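Local coordinates for protein TSSL1 (Pseudomonas aeruginosa, PDB 4B62) that probably tethers the type VI secretion system to the cell wall, this piece being its periplasmic, OmpA-like peptidoglycan-binding module, at residues Q27-E32 / Q60-R65. Residues are numbered along the deposited sequence; the frame is centred on the assembly and turned at random.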
ATOM      1  N   GLN A  27      11.368  -9.441  -1.029  1.00 16.53           N
ATOM      2  CA  GLN A  27      10.079  -9.675  -0.381  1.00 16.26           C
ATOM      3  C   GLN A  27       9.549  -8.424   0.342  1.00 14.75           C
ATOM      4  O   GLN A  27       8.773  -8.535   1.297  1.00 18.07           O
ATOM      5  CB  GLN A  27      10.101 -10.930   0.505  1.00 18.99           C
ATOM      6  CG  GLN A  27      10.328 -12.210  -0.296  1.00 23.36           C
ATOM      7  CD  GLN A  27      10.094 -13.463   0.524  1.00 37.04           C
ATOM      8  OE1 GLN A  27      10.814 -13.715   1.479  1.00 35.87           O
ATOM      9  NE2 GLN A  27       9.091 -14.262   0.149  1.00 51.39           N
ATOM     10  N   ARG A  28       9.965  -7.246  -0.141  0.53 12.95           N
ATOM     11  CA  ARG A  28       9.415  -5.968   0.329  0.53 12.81           C
ATOM     12  C   ARG A  28       8.028  -5.690  -0.249  0.53 11.61           C
ATOM     13  O   ARG A  28       7.238  -4.973   0.359  0.53 12.21           O
ATOM     14  CB  ARG A  28      10.343  -4.801  -0.024  0.53 14.92           C
ATOM     15  CG  ARG A  28      11.717  -4.869   0.632  0.53 17.05           C
ATOM     16  CD  ARG A  28      12.312  -3.481   0.836  0.53 16.89           C
ATOM     17  NE  ARG A  28      11.568  -2.751   1.859  0.53 15.58           N
ATOM     18  CZ  ARG A  28      11.759  -1.481   2.203  0.53 12.29           C
ATOM     19  NH1 ARG A  28      12.708  -0.708   1.616  0.53  9.19           N
ATOM     20  NH2 ARG A  28      10.974  -0.992   3.150  0.53 10.18           N
ATOM     21  N   VAL A  29       7.766  -6.203  -1.447  1.00 11.38           N
ATOM     22  CA  VAL A  29       6.442  -6.108  -2.064  1.00 11.68           C
ATOM     23  C   VAL A  29       6.121  -7.417  -2.747  1.00 12.13           C
ATOM     24  O   VAL A  29       7.010  -8.231  -3.007  1.00 13.30           O
ATOM     25  CB  VAL A  29       6.345  -4.972  -3.118  1.00 12.33           C
ATOM     26  CG1 VAL A  29       6.882  -3.661  -2.566  1.00 13.05           C
ATOM     27  CG2 VAL A  29       7.056  -5.335  -4.416  1.00 13.83           C
ATOM     28  N   ALA A  30       4.835  -7.594  -3.038  1.00 11.86           N
ATOM     29  CA  ALA A  30       4.388  -8.627  -3.959  1.00 11.97           C
ATOM     30  C   ALA A  30       3.528  -7.967  -5.025  1.00 12.20           C
ATOM     31  O   ALA A  30       2.809  -7.013  -4.745  1.00 13.38           O
ATOM     32  CB  ALA A  30       3.624  -9.717  -3.224  1.00 13.70           C
ATOM     33  N   VAL A  31       3.617  -8.467  -6.248  1.00 12.75           N
ATOM     34  CA  VAL A  31       2.932  -7.846  -7.374  1.00 13.81           C
ATOM     35  C   VAL A  31       2.137  -8.899  -8.126  1.00 15.43           C
ATOM     36  O   VAL A  31       2.676  -9.936  -8.517  1.00 16.89           O
ATOM     37  CB  VAL A  31       3.917  -7.162  -8.339  1.00 15.70           C
ATOM     38  CG1 VAL A  31       3.183  -6.509  -9.511  1.00 18.16           C
ATOM     39  CG2 VAL A  31       4.755  -6.127  -7.605  1.00 15.31           C
ATOM     40  N   GLU A  32       0.850  -8.625  -8.288  1.00 13.79           N
ATOM     41  CA  GLU A  32      -0.036  -9.417  -9.134  1.00 14.40           C
ATOM     42  C   GLU A  32      -0.290  -8.623 -10.409  1.00 14.08           C
ATOM     43  O   GLU A  32      -0.954  -7.586 -10.356  1.00 15.11           O
ATOM     44  CB  GLU A  32      -1.358  -9.697  -8.405  1.00 16.26           C
ATOM     45  CG  GLU A  32      -2.328 -10.545  -9.222  1.00 18.16           C
ATOM     46  CD  GLU A  32      -3.727 -10.730  -8.621  1.00 22.69           C
ATOM     47  OE1 GLU A  32      -4.034 -10.214  -7.519  1.00 24.96           O
ATOM     48  OE2 GLU A  32      -4.540 -11.416  -9.290  1.00 25.92           O
ATOM     49  N   GLN A  60      10.812   5.722   2.445  1.00 11.11           N
ATOM     50  CA  GLN A  60      10.309   6.492   1.316  1.00 12.28           C
ATOM     51  C   GLN A  60      10.845   6.051  -0.045  1.00 11.41           C
ATOM     52  O   GLN A  60      10.104   6.098  -1.023  1.00 12.88           O
ATOM     53  CB  GLN A  60      10.475   7.983   1.556  1.00 13.42           C
ATOM     54  CG  GLN A  60       9.460   8.434   2.583  1.00 15.63           C
ATOM     55  CD  GLN A  60       9.506   9.897   2.899  1.00 19.06           C
ATOM     56  OE1 GLN A  60      10.046  10.688   2.144  1.00 23.41           O
ATOM     57  NE2 GLN A  60       8.919  10.266   4.029  1.00 21.74           N
ATOM     58  N   PRO A  61      12.109   5.592  -0.118  1.00 11.29           N
ATOM     59  CA  PRO A  61      12.566   5.163  -1.439  1.00 12.07           C
ATOM     60  C   PRO A  61      11.749   4.003  -2.031  1.00 11.81           C
ATOM     61  O   PRO A  61      11.638   3.900  -3.242  1.00 12.17           O
ATOM     62  CB  PRO A  61      14.010   4.769  -1.189  1.00 13.17           C
ATOM     63  CG  PRO A  61      14.441   5.641  -0.051  1.00 12.88           C
ATOM     64  CD  PRO A  61      13.227   5.680   0.842  1.00 11.74           C
ATOM     65  N   LEU A  62      11.169   3.149  -1.185  1.00 11.26           N
ATOM     66  CA  LEU A  62      10.303   2.083  -1.691  1.00 11.32           C
ATOM     67  C   LEU A  62       9.106   2.676  -2.437  1.00 11.33           C
ATOM     68  O   LEU A  62       8.785   2.259  -3.560  1.00 12.59           O
ATOM     69  CB  LEU A  62       9.847   1.162  -0.560  1.00 11.61           C
ATOM     70  CG  LEU A  62       8.796   0.100  -0.910  1.00 12.15           C
ATOM     71  CD1 LEU A  62       9.280  -0.800  -2.046  1.00 13.76           C
ATOM     72  CD2 LEU A  62       8.436  -0.733   0.316  1.00 12.91           C
ATOM     73  N   LEU A  63       8.447   3.658  -1.827  1.00 10.37           N
ATOM     74  CA  LEU A  63       7.330   4.321  -2.508  1.00 11.99           C
ATOM     75  C   LEU A  63       7.804   5.100  -3.720  1.00 10.98           C
ATOM     76  O   LEU A  63       7.084   5.221  -4.702  1.00 12.64           O
ATOM     77  CB  LEU A  63       6.543   5.218  -1.570  1.00 13.84           C
ATOM     78  CG  LEU A  63       5.602   4.517  -0.612  1.00 15.84           C
ATOM     79  CD1 LEU A  63       4.765   5.557   0.097  1.00 17.23           C
ATOM     80  CD2 LEU A  63       4.681   3.526  -1.325  1.00 17.13           C
ATOM     81  N   LEU A  64       9.009   5.658  -3.661  1.00 11.62           N
ATOM     82  CA  LEU A  64       9.561   6.329  -4.839  1.00 11.20           C
ATOM     83  C   LEU A  64       9.699   5.369  -6.030  1.00 12.22           C
ATOM     84  O   LEU A  64       9.386   5.734  -7.155  1.00 13.53           O
ATOM     85  CB  LEU A  64      10.900   6.992  -4.508  1.00 11.98           C
ATOM     86  CG  LEU A  64      11.524   7.817  -5.631  1.00 13.77           C
ATOM     87  CD1 LEU A  64      10.588   8.913  -6.102  1.00 15.84           C
ATOM     88  CD2 LEU A  64      12.827   8.386  -5.110  1.00 15.11           C
ATOM     89  N   ARG A  65      10.140   4.138  -5.782  1.00 10.99           N
ATOM     90  CA  ARG A  65      10.246   3.145  -6.861  1.00 12.53           C
ATOM     91  C   ARG A  65       8.876   2.812  -7.444  1.00 13.09           C
ATOM     92  O   ARG A  65       8.746   2.578  -8.662  1.00 14.22           O
ATOM     93  CB  ARG A  65      10.946   1.883  -6.371  1.00 13.64           C
ATOM     94  CG  ARG A  65      12.397   2.149  -6.019  1.00 13.89           C
ATOM     95  CD  ARG A  65      13.172   0.894  -5.755  1.00 14.37           C
ATOM     96  NE  ARG A  65      12.834   0.254  -4.498  1.00 14.91           N
ATOM     97  CZ  ARG A  65      13.351   0.575  -3.315  1.00 15.37           C
ATOM     98  NH1 ARG A  65      14.169   1.619  -3.192  1.00 15.76           N
ATOM     99  NH2 ARG A  65      13.023  -0.136  -2.244  1.00 15.68           N
TER
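The guanidinium groups of Arg-28 and Arg-65 meet across segments 27-32 and 60-65, each held by a salt bridge. Arg-28 NE is salt-bridged to Glu-46 OE1 and Arg-65 NE to Asp-23 OD2, a residue of helix 21-25 that Arg-28 also touches. Arg-28 NH1 and Arg-65 NH2 stand 3.9 Å apart. It is a meeting of like charges and not a bond. The two side chains cross at about a right angle, and their guanidinium planes are 55° apart. Arg-28 NH1 approaches the Arg-65 group edge-on. The carboxylates probably offset the repulsion. Leu-62 packs against one face of the Arg-28 guanidinium. Its CD2 lies off the centre of the group, 3.7 Å from the plane, and is 3.8 Å from Arg-28 NH2. The bend of Arg-28 at chi3 (69°) turns the group over this methyl. The other Leu-62 methyl, CD1, meets Val-29 CG1 at 3.8 Å. Leu-62 CG is anti to its backbone N (chi1 173°), and the side chain reaches across from the helix with one methyl for each neighbour. The contact joins the start of helix 60-72 to the turn leading into edge strand 30-33 of the mixed sheet in this OmpA-like domain. Gln-27 ends the preceding helix in a Schellman motif, and the chain then passes through Arg-28 and Val-29 into the strand. Both Val-29 and Leu-62 are buried and also pack on Ile-42 of the adjoining strand 37-43. On the helix itself, the Arg-65 guanidinium folds back over its own first turn. One face lies against Pro-61 O, which is 3.3 Å above the plane.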